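Local coordinates for beta-glucoside phosphorylase BglX (Unidentified, PDB 5VQE), which probably catalyses the phosphorolysis of beta-glucosides, releasing glucose 1-phosphate, as a member of glycoside hydrolase family 3, at residues A[390-395]-A[538-543]; A[471-476]-A[530-535]; A[515-520]-A[524-529]; A[439-444]-A[545-550]. All blocks are in the same frame, centred on the assembly; numbering follows the deposited sequence.

Interaction 1 of 4, residues A[390-395]-A[538-543]; sequences ESITLV and RMMIEK
Ile392 lays its CD1 methyl on one face of the flat peptide joining Met539 to Met540, and no aromatic ring takes part in the contact. CD1 is 3.6 Å from Met540 N and stands almost straight above that atom, so it rests on the face of the amide and not at its rim. The carbonyl oxygen of the same peptide serves the helix, accepting Lys543 N at 3.0 Å from Met539 O. The branches of Ile392 divide the work. CG1 lies beside the backbone N (chi1 -62°), and the extended second torsion carries CD1 out to the helix backbone, where it also meets Met539 CB at 4.0 Å. The other branch, CG2, touches the terminal methyl of Met540, 3.9 Å from CE. Met540 reaches it because its chain, anti to the backbone N at first, folds back at chi2 (67°) and chi3. On the remaining flank the aliphatic part of Lys543 runs past, CD lying 4.0 Å from Ile392 CB. The ammonium group has stronger partners outside the two segments: a salt bridge to Asp389 and hydrogen bonds to Ser549 O and Ser548 OG. It also gives a weak bond to a water, and that water donates to Ile392 O at 2.7 Å. Ile392 is where helix 378-391 ends and the antiparallel edge strand 393-397 begins. Packing of helix 534-544 over this edge and the neighbouring strand 525-528 of a mixed six-stranded sheet is consistent with the alpha/beta sandwich domain known from two-domain family 3 enzymes.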
# COMPACT_ATOMS: atom_id res chain seq x y z
N GLU A 390 4.57 -17.76 -10.54
CA GLU A 390 3.19 -18.17 -10.35
C GLU A 390 2.18 -17.10 -10.72
O GLU A 390 1.01 -17.42 -10.92
CB GLU A 390 2.94 -18.58 -8.89
CG GLU A 390 3.79 -19.75 -8.38
CD GLU A 390 3.43 -21.10 -9.00
OE1 GLU A 390 2.29 -21.27 -9.51
OE2 GLU A 390 4.29 -22.01 -8.98
N SER A 391 2.60 -15.84 -10.83
CA SER A 391 1.66 -14.73 -10.94
C SER A 391 1.34 -14.34 -12.38
O SER A 391 0.19 -13.98 -12.68
CB SER A 391 2.19 -13.51 -10.18
OG SER A 391 3.31 -12.94 -10.84
N ILE A 392 2.33 -14.37 -13.27
CA ILE A 392 2.15 -13.76 -14.59
C ILE A 392 1.00 -14.45 -15.31
O ILE A 392 0.91 -15.68 -15.35
CB ILE A 392 3.47 -13.82 -15.38
CG1 ILE A 392 4.54 -13.03 -14.63
CG2 ILE A 392 3.27 -13.25 -16.79
CD1 ILE A 392 5.91 -13.04 -15.28
N THR A 393 0.11 -13.64 -15.89
CA THR A 393 -1.19 -14.10 -16.34
C THR A 393 -1.35 -13.85 -17.83
O THR A 393 -1.27 -12.71 -18.29
CB THR A 393 -2.32 -13.40 -15.59
OG1 THR A 393 -2.13 -13.56 -14.17
CG2 THR A 393 -3.67 -13.97 -15.98
N LEU A 394 -1.58 -14.93 -18.59
CA LEU A 394 -1.94 -14.82 -20.00
C LEU A 394 -3.44 -14.51 -20.09
O LEU A 394 -4.27 -15.39 -19.84
CB LEU A 394 -1.61 -16.12 -20.72
CG LEU A 394 -1.02 -16.13 -22.13
CD1 LEU A 394 -1.42 -17.43 -22.85
CD2 LEU A 394 -1.41 -14.92 -22.94
N VAL A 395 -3.79 -13.27 -20.43
CA VAL A 395 -5.19 -12.83 -20.39
C VAL A 395 -5.88 -13.08 -21.72
O VAL A 395 -7.00 -13.59 -21.77
CB VAL A 395 -5.26 -11.33 -20.02
CG1 VAL A 395 -6.72 -10.85 -20.00
CG2 VAL A 395 -4.59 -11.07 -18.69
N ARG A 538 12.53 -11.21 -15.57
CA ARG A 538 13.22 -12.45 -15.94
C ARG A 538 12.22 -13.58 -16.16
O ARG A 538 12.38 -14.38 -17.09
CB ARG A 538 14.25 -12.84 -14.87
CG ARG A 538 15.38 -11.85 -14.75
CD ARG A 538 16.49 -12.33 -13.83
NE ARG A 538 17.58 -11.35 -13.77
CZ ARG A 538 18.58 -11.28 -14.65
NH1 ARG A 538 18.66 -12.13 -15.66
NH2 ARG A 538 19.51 -10.34 -14.51
N MET A 539 11.18 -13.67 -15.33
CA MET A 539 10.21 -14.74 -15.52
C MET A 539 9.33 -14.49 -16.74
O MET A 539 8.88 -15.44 -17.39
CB MET A 539 9.35 -14.91 -14.26
CG MET A 539 10.08 -15.55 -13.09
SD MET A 539 10.90 -17.11 -13.55
CE MET A 539 9.55 -18.02 -14.24
N MET A 540 9.07 -13.23 -17.07
CA MET A 540 8.36 -12.93 -18.31
C MET A 540 9.12 -13.49 -19.50
O MET A 540 8.54 -14.12 -20.39
CB MET A 540 8.19 -11.42 -18.45
CG MET A 540 7.45 -10.99 -19.71
SD MET A 540 5.73 -11.51 -19.74
CE MET A 540 5.03 -10.32 -18.60
N ILE A 541 10.44 -13.26 -19.55
CA ILE A 541 11.27 -13.79 -20.62
C ILE A 541 11.12 -15.30 -20.71
O ILE A 541 10.90 -15.85 -21.79
CB ILE A 541 12.74 -13.37 -20.41
CG1 ILE A 541 12.93 -11.90 -20.79
CG2 ILE A 541 13.70 -14.27 -21.20
CD1 ILE A 541 12.79 -11.60 -22.29
N GLU A 542 11.24 -15.99 -19.57
CA GLU A 542 11.14 -17.44 -19.59
C GLU A 542 9.81 -17.88 -20.19
O GLU A 542 9.76 -18.85 -20.96
CB GLU A 542 11.31 -18.01 -18.18
CG GLU A 542 12.67 -17.72 -17.57
CD GLU A 542 13.80 -18.26 -18.42
OE1 GLU A 542 13.74 -19.46 -18.78
OE2 GLU A 542 14.74 -17.50 -18.75
N LYS A 543 8.73 -17.17 -19.88
CA LYS A 543 7.42 -17.62 -20.32
C LYS A 543 7.16 -17.25 -21.78
O LYS A 543 6.54 -18.03 -22.51
CB LYS A 543 6.35 -17.03 -19.40
CG LYS A 543 6.39 -17.64 -18.00
CD LYS A 543 5.65 -16.78 -16.98
CE LYS A 543 5.95 -17.22 -15.56
NZ LYS A 543 5.66 -18.66 -15.34
O HOH W 1 2.86 -17.47 -14.77

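Interaction 2 of 4, residues A[471-476]-A[530-535]; sequences IYYANF and YTSNEA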
# COMPACT_ATOMS: atom_id res chain seq x y z
N ILE A 471 6.46 -5.01 -29.30
CA ILE A 471 6.24 -5.38 -27.90
C ILE A 471 6.06 -4.11 -27.08
O ILE A 471 6.89 -3.20 -27.18
CB ILE A 471 7.38 -6.24 -27.33
CG1 ILE A 471 7.55 -7.51 -28.16
CG2 ILE A 471 7.06 -6.58 -25.86
CD1 ILE A 471 8.57 -8.50 -27.58
N TYR A 472 5.01 -4.07 -26.27
CA TYR A 472 4.76 -2.96 -25.35
C TYR A 472 5.12 -3.33 -23.92
O TYR A 472 4.72 -4.39 -23.42
CB TYR A 472 3.30 -2.52 -25.42
CG TYR A 472 3.01 -1.71 -26.66
CD1 TYR A 472 2.85 -2.33 -27.88
CD2 TYR A 472 2.92 -0.33 -26.61
CE1 TYR A 472 2.61 -1.60 -29.02
CE2 TYR A 472 2.68 0.41 -27.74
CZ TYR A 472 2.53 -0.23 -28.95
OH TYR A 472 2.29 0.50 -30.09
N TYR A 473 5.89 -2.45 -23.26
CA TYR A 473 6.22 -2.57 -21.84
C TYR A 473 5.49 -1.42 -21.14
O TYR A 473 5.92 -0.27 -21.20
CB TYR A 473 7.72 -2.49 -21.61
CG TYR A 473 8.18 -2.87 -20.22
CD1 TYR A 473 7.89 -2.06 -19.12
CD2 TYR A 473 8.91 -4.03 -20.01
CE1 TYR A 473 8.32 -2.41 -17.85
CE2 TYR A 473 9.34 -4.39 -18.74
CZ TYR A 473 9.04 -3.58 -17.67
OH TYR A 473 9.47 -3.94 -16.42
N ALA A 474 4.38 -1.75 -20.47
CA ALA A 474 3.52 -0.75 -19.84
C ALA A 474 3.70 -0.81 -18.33
O ALA A 474 3.49 -1.86 -17.71
CB ALA A 474 2.06 -0.99 -20.21
N ASN A 475 4.08 0.33 -17.73
CA ASN A 475 4.24 0.45 -16.28
C ASN A 475 3.58 1.75 -15.82
O ASN A 475 4.23 2.79 -15.69
CB ASN A 475 5.72 0.42 -15.88
CG ASN A 475 5.93 0.58 -14.39
OD1 ASN A 475 5.15 0.06 -13.59
ND2 ASN A 475 6.98 1.29 -14.02
N PHE A 476 2.27 1.70 -15.58
CA PHE A 476 1.53 2.84 -15.03
C PHE A 476 1.24 2.54 -13.56
O PHE A 476 0.29 1.82 -13.24
CB PHE A 476 0.28 3.13 -15.85
CG PHE A 476 0.60 3.82 -17.14
CD1 PHE A 476 0.47 5.20 -17.25
CD2 PHE A 476 1.09 3.11 -18.22
CE1 PHE A 476 0.80 5.85 -18.44
CE2 PHE A 476 1.43 3.75 -19.41
CZ PHE A 476 1.28 5.12 -19.51
N TYR A 530 1.64 -7.42 -13.24
CA TYR A 530 1.27 -6.79 -11.97
C TYR A 530 2.42 -6.08 -11.26
O TYR A 530 2.17 -5.21 -10.40
CB TYR A 530 0.68 -7.81 -11.00
CG TYR A 530 -0.38 -8.72 -11.57
CD1 TYR A 530 -1.66 -8.26 -11.83
CD2 TYR A 530 -0.10 -10.05 -11.83
CE1 TYR A 530 -2.63 -9.09 -12.35
CE2 TYR A 530 -1.06 -10.90 -12.35
CZ TYR A 530 -2.32 -10.41 -12.61
OH TYR A 530 -3.28 -11.25 -13.12
N THR A 531 3.66 -6.44 -11.55
CA THR A 531 4.83 -5.90 -10.86
C THR A 531 5.95 -5.66 -11.84
O THR A 531 6.24 -6.52 -12.67
CB THR A 531 5.32 -6.88 -9.78
OG1 THR A 531 4.24 -7.24 -8.92
CG2 THR A 531 6.44 -6.27 -8.98
N SER A 532 6.62 -4.51 -11.73
CA SER A 532 7.75 -4.18 -12.60
C SER A 532 9.02 -4.22 -11.76
O SER A 532 9.50 -3.21 -11.25
CB SER A 532 7.56 -2.82 -13.26
OG SER A 532 8.56 -2.63 -14.26
N ASN A 533 9.56 -5.43 -11.59
CA ASN A 533 10.86 -5.59 -10.95
C ASN A 533 11.65 -6.65 -11.71
O ASN A 533 11.15 -7.29 -12.64
CB ASN A 533 10.72 -5.95 -9.46
CG ASN A 533 10.03 -7.27 -9.22
OD1 ASN A 533 9.78 -8.05 -10.15
ND2 ASN A 533 9.73 -7.54 -7.96
N GLU A 534 12.91 -6.81 -11.31
CA GLU A 534 13.80 -7.72 -12.03
C GLU A 534 13.24 -9.14 -12.06
O GLU A 534 13.27 -9.80 -13.10
CB GLU A 534 15.19 -7.69 -11.39
CG GLU A 534 16.08 -8.86 -11.80
CD GLU A 534 17.54 -8.64 -11.43
OE1 GLU A 534 17.83 -7.61 -10.78
OE2 GLU A 534 18.38 -9.49 -11.78
N ALA A 535 12.74 -9.62 -10.92
CA ALA A 535 12.24 -10.99 -10.87
C ALA A 535 11.13 -11.22 -11.88
O ALA A 535 11.11 -12.24 -12.57
CB ALA A 535 11.76 -11.32 -9.46
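Tyr473 and Ser532 are joined by one hydroxyl-to-hydroxyl hydrogen bond, Tyr473 OH to Ser532 OG 2.7 Å. Ser532 OG sits in the plane of the tyrosine ring at its edge, 3.6 Å from both CE1 and CZ of Tyr473. The phenol reaches that far because its CG is anti to the backbone N (chi1 -168°), extending the ring off the strand. Asn475 completes this first shell with a looser contact, its OD1 3.8 Å from Ser532 CB. A phenylalanine at Tyr473 would probably keep the ring in place but leave Ser532 OG without this partner. Further out, Phe511 stacks on the Tyr473 ring, and Glu430 of helix 429-441 touches both Tyr473 and Ser532. The loop that carries Ser532 is itself held from the barrel side, where Ser112 bonds to Tyr530 O and Thr531 OG1, and Asn533 ND2 binds Val110 O. Asn533 is the N-cap of helix 534-544, its side chain capping a backbone N of the first turn, and its OD1 also bonds Thr536 OG1. The C-terminal end of parallel strand 469-475 thus faces the loop leading from strand 525-528 into a capped helix, consistent with the alpha/beta sandwich domain of family 3 enzymes.

Interaction 3 of 4, residues A[515-520]-A[524-529]; sequences YHLVDV and KTYINA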
# COMPACT_ATOMS: atom_id res chain seq x y z
N TYR A 515 -5.74 -3.38 -16.11
CA TYR A 515 -6.91 -3.01 -16.91
C TYR A 515 -6.55 -2.33 -18.22
O TYR A 515 -7.40 -1.66 -18.81
CB TYR A 515 -7.81 -2.09 -16.10
CG TYR A 515 -8.30 -2.70 -14.80
CD1 TYR A 515 -7.94 -2.15 -13.59
CD2 TYR A 515 -9.10 -3.83 -14.81
CE1 TYR A 515 -8.39 -2.71 -12.40
CE2 TYR A 515 -9.54 -4.39 -13.64
CZ TYR A 515 -9.19 -3.83 -12.44
OH TYR A 515 -9.63 -4.41 -11.26
N HIS A 516 -5.31 -2.48 -18.71
CA HIS A 516 -4.90 -1.70 -19.88
C HIS A 516 -5.64 -2.10 -21.15
O HIS A 516 -5.62 -1.33 -22.12
CB HIS A 516 -3.39 -1.80 -20.09
CG HIS A 516 -2.60 -0.89 -19.22
ND1 HIS A 516 -2.97 0.42 -18.96
CD2 HIS A 516 -1.45 -1.09 -18.54
CE1 HIS A 516 -2.08 0.98 -18.17
NE2 HIS A 516 -1.14 0.09 -17.90
N LEU A 517 -6.30 -3.25 -21.18
CA LEU A 517 -7.17 -3.53 -22.32
C LEU A 517 -8.24 -2.46 -22.50
O LEU A 517 -8.87 -2.40 -23.56
CB LEU A 517 -7.81 -4.91 -22.18
CG LEU A 517 -6.90 -6.10 -22.52
CD1 LEU A 517 -7.57 -7.41 -22.15
CD2 LEU A 517 -6.49 -6.13 -24.01
N VAL A 518 -8.47 -1.61 -21.48
CA VAL A 518 -9.37 -0.47 -21.62
C VAL A 518 -8.87 0.47 -22.71
O VAL A 518 -9.66 1.02 -23.49
CB VAL A 518 -9.49 0.27 -20.27
CG1 VAL A 518 -10.10 1.67 -20.46
CG2 VAL A 518 -10.33 -0.53 -19.30
N ASP A 519 -7.57 0.69 -22.77
CA ASP A 519 -6.99 1.66 -23.69
C ASP A 519 -6.34 1.02 -24.91
O ASP A 519 -6.05 1.74 -25.88
CB ASP A 519 -5.97 2.53 -22.95
CG ASP A 519 -6.64 3.53 -22.01
OD1 ASP A 519 -7.57 4.23 -22.46
OD2 ASP A 519 -6.25 3.60 -20.83
N VAL A 520 -6.13 -0.29 -24.91
CA VAL A 520 -5.59 -0.98 -26.09
C VAL A 520 -6.46 -2.21 -26.39
O VAL A 520 -5.94 -3.33 -26.48
CB VAL A 520 -4.11 -1.36 -25.91
CG1 VAL A 520 -3.28 -0.10 -25.69
CG2 VAL A 520 -3.90 -2.33 -24.74
N LYS A 524 -4.29 -8.20 -29.57
CA LYS A 524 -4.73 -9.58 -29.66
C LYS A 524 -4.03 -10.50 -28.67
O LYS A 524 -4.56 -11.59 -28.39
CB LYS A 524 -4.51 -10.12 -31.09
CG LYS A 524 -5.16 -9.30 -32.20
CD LYS A 524 -5.03 -10.02 -33.55
CE LYS A 524 -5.33 -9.12 -34.75
NZ LYS A 524 -6.62 -8.39 -34.62
N THR A 525 -2.86 -10.12 -28.17
CA THR A 525 -2.16 -10.88 -27.14
C THR A 525 -1.79 -9.93 -26.01
O THR A 525 -1.11 -8.92 -26.23
CB THR A 525 -0.90 -11.56 -27.71
OG1 THR A 525 -1.26 -12.29 -28.89
CG2 THR A 525 -0.32 -12.54 -26.70
N TYR A 526 -2.26 -10.24 -24.80
CA TYR A 526 -2.16 -9.34 -23.66
C TYR A 526 -1.83 -10.15 -22.42
O TYR A 526 -2.47 -11.17 -22.16
CB TYR A 526 -3.46 -8.56 -23.45
CG TYR A 526 -3.43 -7.60 -22.28
CD1 TYR A 526 -3.06 -6.28 -22.47
CD2 TYR A 526 -3.74 -8.02 -21.00
CE1 TYR A 526 -3.01 -5.39 -21.40
CE2 TYR A 526 -3.70 -7.14 -19.93
CZ TYR A 526 -3.34 -5.83 -20.13
OH TYR A 526 -3.28 -4.94 -19.07
N ILE A 527 -0.82 -9.71 -21.67
CA ILE A 527 -0.34 -10.40 -20.48
C ILE A 527 -0.25 -9.40 -19.33
O ILE A 527 0.28 -8.30 -19.50
CB ILE A 527 1.03 -11.08 -20.71
CG1 ILE A 527 0.91 -12.16 -21.79
CG2 ILE A 527 1.55 -11.72 -19.42
CD1 ILE A 527 2.23 -12.53 -22.43
N ASN A 528 -0.77 -9.79 -18.17
CA ASN A 528 -0.65 -9.00 -16.95
C ASN A 528 0.43 -9.62 -16.06
O ASN A 528 0.37 -10.81 -15.76
CB ASN A 528 -1.97 -8.95 -16.19
CG ASN A 528 -2.87 -7.82 -16.65
OD1 ASN A 528 -2.40 -6.79 -17.13
ND2 ASN A 528 -4.18 -8.00 -16.48
N ALA A 529 1.39 -8.80 -15.64
CA ALA A 529 2.44 -9.22 -14.73
C ALA A 529 2.39 -8.52 -13.37
O ALA A 529 3.08 -8.97 -12.44
CB ALA A 529 3.82 -8.99 -15.36
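Leu517 sits squarely on one face of the Tyr526 ring, within the connection between the parallel strands 506-510 and 525-528 of what is probably the alpha/beta sandwich domain, a connection that contains a short 3-10 turn. Leu517 CG is 3.8 Å from the centroid of the Tyr526 ring and 12° off the normal, a well-centred CH-pi contact. The two leucine methyls spread over different halves of the same face, Leu517 CD2 being 3.8 Å from Tyr526 CD1 and Leu517 CD1 4.0 Å from Tyr526 CD2. The leucine and tyrosine side chains lie at a slant to each other, whereas His516 runs at about a right angle to Tyr526 and meets it by the ring edge through CB. Tyr526 is placed beneath the turn by a first torsion that sets CG anti to the backbone N (chi1 -180°). Its hydroxyl is held on two counts, both weak: it accepts from His516 N, where the N-H...O angle is 135°, and donates to Asn528 OD1. Asn528 is fixed in turn by ND2, which bonds to Pro514 O, while the His516 ring meets Phe476, just after strand 469-475. The turn is closed by His516 O, which accepts from two backbone donors, Asp519 N at 2.9 Å and Val520 N at 3.0 Å.

Interaction 4 of 4, residues A[439-444]-A[545-550]; sequences EKEGFI and MGRSSF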
# COMPACT_ATOMS: atom_id res chain seq x y z
N GLU A 439 17.55 -9.50 -26.45
CA GLU A 439 18.72 -9.55 -27.32
C GLU A 439 19.55 -10.80 -27.05
O GLU A 439 20.02 -11.45 -27.98
CB GLU A 439 19.53 -8.26 -27.12
CG GLU A 439 18.82 -7.04 -27.72
CD GLU A 439 19.42 -5.72 -27.30
OE1 GLU A 439 20.03 -5.64 -26.21
OE2 GLU A 439 19.28 -4.74 -28.06
N LYS A 440 19.69 -11.17 -25.77
CA LYS A 440 20.40 -12.41 -25.44
C LYS A 440 19.75 -13.63 -26.09
O LYS A 440 20.46 -14.57 -26.47
CB LYS A 440 20.45 -12.58 -23.92
N GLU A 441 18.43 -13.64 -26.23
CA GLU A 441 17.74 -14.75 -26.88
C GLU A 441 17.99 -14.82 -28.39
O GLU A 441 17.67 -15.84 -29.00
CB GLU A 441 16.23 -14.66 -26.65
CG GLU A 441 15.79 -14.76 -25.19
CD GLU A 441 16.10 -16.11 -24.56
OE1 GLU A 441 15.98 -17.15 -25.25
OE2 GLU A 441 16.45 -16.12 -23.37
N GLY A 442 18.52 -13.75 -28.99
CA GLY A 442 18.73 -13.70 -30.43
C GLY A 442 17.84 -12.73 -31.17
O GLY A 442 17.92 -12.67 -32.41
N PHE A 443 16.99 -11.97 -30.49
CA PHE A 443 16.19 -10.97 -31.16
C PHE A 443 17.00 -9.70 -31.41
O PHE A 443 17.89 -9.34 -30.63
CB PHE A 443 14.94 -10.61 -30.35
CG PHE A 443 13.97 -11.75 -30.19
CD1 PHE A 443 13.14 -12.12 -31.24
CD2 PHE A 443 13.86 -12.44 -29.00
CE1 PHE A 443 12.24 -13.15 -31.10
CE2 PHE A 443 12.96 -13.48 -28.86
CZ PHE A 443 12.15 -13.83 -29.90
N ILE A 444 16.68 -9.01 -32.50
CA ILE A 444 17.13 -7.64 -32.72
C ILE A 444 16.03 -6.73 -32.21
O ILE A 444 14.87 -6.86 -32.62
CB ILE A 444 17.44 -7.39 -34.20
CG1 ILE A 444 18.67 -8.21 -34.61
CG2 ILE A 444 17.67 -5.91 -34.45
CD1 ILE A 444 18.96 -8.19 -36.08
N MET A 545 9.41 -17.16 -24.07
CA MET A 545 10.21 -18.12 -24.82
C MET A 545 9.71 -19.55 -24.67
O MET A 545 10.26 -20.45 -25.32
CB MET A 545 11.67 -18.04 -24.38
CG MET A 545 12.30 -16.66 -24.53
SD MET A 545 12.09 -15.97 -26.19
CE MET A 545 13.04 -17.14 -27.17
N GLY A 546 8.69 -19.79 -23.86
CA GLY A 546 8.10 -21.11 -23.75
C GLY A 546 8.85 -22.06 -22.84
O GLY A 546 8.55 -23.26 -22.85
N ARG A 547 9.83 -21.57 -22.08
CA ARG A 547 10.53 -22.39 -21.10
C ARG A 547 9.81 -22.45 -19.75
O ARG A 547 10.22 -23.22 -18.88
CB ARG A 547 11.94 -21.85 -20.88
CG ARG A 547 12.79 -21.82 -22.15
CD ARG A 547 14.24 -21.48 -21.83
NE ARG A 547 14.44 -20.10 -21.41
CZ ARG A 547 14.81 -19.11 -22.22
NH1 ARG A 547 15.02 -19.32 -23.52
NH2 ARG A 547 14.97 -17.89 -21.73
N SER A 548 8.76 -21.65 -19.56
CA SER A 548 8.01 -21.63 -18.31
C SER A 548 6.55 -21.40 -18.65
O SER A 548 6.24 -20.51 -19.46
CB SER A 548 8.53 -20.53 -17.36
OG SER A 548 7.69 -20.38 -16.23
N SER A 549 5.66 -22.20 -18.07
CA SER A 549 4.25 -22.07 -18.38
C SER A 549 3.67 -20.82 -17.72
O SER A 549 4.18 -20.33 -16.70
CB SER A 549 3.48 -23.30 -17.90
OG SER A 549 3.66 -23.49 -16.51
N PHE A 550 2.60 -20.30 -18.31
CA PHE A 550 1.80 -19.26 -17.67
C PHE A 550 0.89 -19.90 -16.63
O PHE A 550 0.12 -20.82 -16.95
CB PHE A 550 0.97 -18.50 -18.70
CG PHE A 550 1.79 -17.62 -19.59
CD1 PHE A 550 2.19 -16.37 -19.17
CD2 PHE A 550 2.17 -18.05 -20.85
CE1 PHE A 550 2.96 -15.55 -19.98
CE2 PHE A 550 2.93 -17.25 -21.67
CZ PHE A 550 3.33 -15.99 -21.24
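Glu441, Phe443 and Met545 form the close-packed half of this contact, while Arg547 shields it at the solvent side. Met545 points its sulfur at the edge of the Phe443 ring, SD to CE2 3.8 Å and in the ring plane, a Met-aromatic contact made at the rim. The bend at the end of the methionine chain (chi3 -65°) turns its methyl back to the glutamate, with Met545 CE 3.5 Å from Glu441 OE1. The aliphatic part of Glu441 adds to the packing, its CG lying 4.0 Å from Met545 SD. Outward, the exposed Arg547 grips the carboxylate end-on with two nitrogens. Arg547 NH1 meets OE1 of Glu441 at 2.9 Å on a nearly straight line (176°), and Arg547 NH2 meets OE2 of Glu441 at 2.8 Å from above the carboxylate plane. The two planar groups are turned 32° apart, so the pair is twisted and not flat. Met545 CB lies against one face of the guanidinium, and Arg547 NE has a second carboxylate in Glu542. An alanine in place of Glu441 would probably cost Arg547 this two-nitrogen salt bridge and open a gap beside Met545. Helix 429-441 and helix 534-544 both finish here in Schellman motifs, at Gly442 and Gly546, so the contact ties together two neighbouring helix C-termini, and Phe443 leads on to strand 444-447 while packing against strand 412-419.

In the fold
All four contacts lie in what is probably the alpha/beta sandwich domain, on the same side of the chain's centre. Interactions 1 and 2, with centres about 11 Å apart, both use helix 534-544 and are joined by Thr393 OG1 and Tyr530 OH, 2.8 Å apart. Interaction 3 sits about 14 Å from interaction 1, beside it in the sheet, where Thr393 N meets Asn528 O at 2.8 Å. Interaction 4 lies at the far end of the helix, about 16 Å from interaction 2 between centres. None of their residues lines the 2-deoxy-2-fluoroglucose pocket, which lies in the barrel domain; interaction 1 touches that domain at helix 113-119, interactions 2 and 3 at Ser112 and Asp152.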